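Local coordinates for protein glucanase (Klebsiella pneumoniae, PDB 5GY3) that probably hydrolyses internal beta-1,4-glucosidic linkages in cellulose, lichenin and cereal beta-D-glucans, as a family 8 glycoside hydrolase, at residues K82-S86 with D87-L91. Numbering follows the deposited sequence.
Sequences KNNAS and DGDTL
Asn84 and Asp89 join side chains over the first turn of helix 86-103. Asn84 ND2 gives a hydrogen to Asp89 OD2 at 2.7 Å, meeting the oxygen nearly end-on to its C-O bond, with amide and carboxylate only 14° from coplanar. With chi1 at 69°, Asn84 CG sits between its own backbone N and carbonyl carbon, which turns the amide toward the helix start. Asparagine suits the place because one amide supplies both a donor, ND2 for Asp89, and an acceptor, OD1 for the backbone N of Val137. The second carboxylate oxygen, Asp89 OD1, lies 2.8 Å from a water, which can donate to it and itself accepts from Ala85 N, also at 2.8 Å; the two oxygens let Asp89 hold Asn84 on one and the water on the other, with OD1 also accepting a weak bond from Phe67 N.

Backbone bonds begin the helix at Ala85, the N-cap residue: Asp89 N reaches Ala85 O at 3.1 Å. Next along, Ser86 O accepts twice, from Thr90 N at 3.0 Å and from Thr90 OG1 at 2.8 Å, the donors coming from opposite faces of the carbonyl plane. Thr90 OG1 stands beside its backbone N (chi1 -64°), so the hydroxyl of this buried threonine can fold back onto the preceding turn.

Asp87, the predicted nucleophile, lays OD1 against the small methyl of Ala85, 3.7 Å from CB, and OD1 also accepts a weak bond from Gly88 N.

Ser86 OG bonds to Leu134 O, and the side chains of Asn84 and Ser86 touch Thr123 of helix 106-123. Thr90 meets helix 155-164 as well, while Leu91 packs on helix 29-41, which leaves this helix start buried among its neighbours.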
loop_
_atom_site.group_PDB
_atom_site.type_symbol
_atom_site.label_atom_id
_atom_site.label_comp_id
_atom_site.label_asym_id
_atom_site.label_seq_id
_atom_site.Cartn_x
_atom_site.Cartn_y
_atom_site.Cartn_z
ATOM N N LYS A 82 7.276 -3.265 17.962
ATOM C CA LYS A 82 7.366 -1.818 18.080
ATOM C C LYS A 82 7.849 -1.142 16.800
ATOM O O LYS A 82 8.145 0.057 16.824
ATOM C CB LYS A 82 8.290 -1.456 19.245
ATOM C CG LYS A 82 7.856 -2.064 20.566
ATOM C CD LYS A 82 6.505 -1.508 20.997
ATOM C CE LYS A 82 6.025 -2.160 22.290
ATOM N NZ LYS A 82 4.657 -1.682 22.645
ATOM N N ASN A 83 7.910 -1.865 15.687
ATOM C CA ASN A 83 8.336 -1.274 14.428
ATOM C C ASN A 83 7.125 -0.725 13.682
ATOM O O ASN A 83 5.977 -1.080 13.956
ATOM C CB ASN A 83 9.070 -2.302 13.563
ATOM C CG ASN A 83 10.081 -1.667 12.598
ATOM O OD1 ASN A 83 10.572 -0.547 12.804
ATOM N ND2 ASN A 83 10.411 -2.403 11.544
ATOM N N ASN A 84 7.399 0.159 12.731
ATOM C CA ASN A 84 6.375 0.718 11.867
ATOM C C ASN A 84 6.369 -0.034 10.543
ATOM O O ASN A 84 7.250 -0.850 10.255
ATOM C CB ASN A 84 6.629 2.211 11.630
ATOM C CG ASN A 84 7.862 2.461 10.777
ATOM O OD1 ASN A 84 8.984 2.146 11.189
ATOM N ND2 ASN A 84 7.664 3.020 9.580
ATOM N N ALA A 85 5.357 0.247 9.733
ATOM C CA ALA A 85 5.307 -0.222 8.355
ATOM C C ALA A 85 5.089 1.020 7.504
ATOM O O ALA A 85 4.048 1.675 7.612
ATOM C CB ALA A 85 4.200 -1.258 8.138
ATOM N N SER A 86 6.085 1.363 6.685
ATOM C CA SER A 86 6.089 2.682 6.064
ATOM C C SER A 86 4.925 2.880 5.103
ATOM O O SER A 86 4.494 4.024 4.897
ATOM C CB SER A 86 7.421 2.919 5.358
ATOM O OG SER A 86 8.475 2.806 6.291
ATOM N N ASP A 87 4.408 1.806 4.495
ATOM C CA ASP A 87 3.242 2.006 3.643
ATOM C C ASP A 87 2.021 2.357 4.477
ATOM O O ASP A 87 1.204 3.180 4.059
ATOM C CB ASP A 87 2.982 0.795 2.732
ATOM C CG ASP A 87 2.624 -0.489 3.481
ATOM O OD1 ASP A 87 3.043 -0.691 4.647
ATOM O OD2 ASP A 87 1.924 -1.331 2.850
ATOM N N GLY A 88 1.885 1.762 5.664
ATOM C CA GLY A 88 0.763 2.116 6.522
ATOM C C GLY A 88 0.825 3.562 6.978
ATOM O O GLY A 88 -0.172 4.286 6.908
ATOM N N ASP A 89 2.001 4.000 7.456
ATOM C CA ASP A 89 2.180 5.405 7.830
ATOM C C ASP A 89 1.832 6.327 6.670
ATOM O O ASP A 89 1.217 7.384 6.863
ATOM C CB ASP A 89 3.626 5.704 8.241
ATOM C CG ASP A 89 4.174 4.774 9.318
ATOM O OD1 ASP A 89 3.457 4.434 10.282
ATOM O OD2 ASP A 89 5.368 4.425 9.203
ATOM N N THR A 90 2.274 5.966 5.465
ATOM C CA THR A 90 2.007 6.782 4.286
ATOM C C THR A 90 0.514 6.877 4.007
ATOM O O THR A 90 -0.010 7.962 3.717
ATOM C CB THR A 90 2.736 6.177 3.079
ATOM O OG1 THR A 90 4.152 6.235 3.289
ATOM C CG2 THR A 90 2.374 6.896 1.798
ATOM N N LEU A 91 -0.183 5.734 4.056
ATOM C CA LEU A 91 -1.611 5.714 3.749
ATOM C C LEU A 91 -2.391 6.573 4.730
ATOM O O LEU A 91 -3.318 7.299 4.336
ATOM C CB LEU A 91 -2.125 4.276 3.790
ATOM C CG LEU A 91 -1.579 3.376 2.681
ATOM C CD1 LEU A 91 -1.811 1.914 3.038
ATOM C CD2 LEU A 91 -2.236 3.730 1.359
HETATM O O HOH W 1 3.102 1.691 10.707
#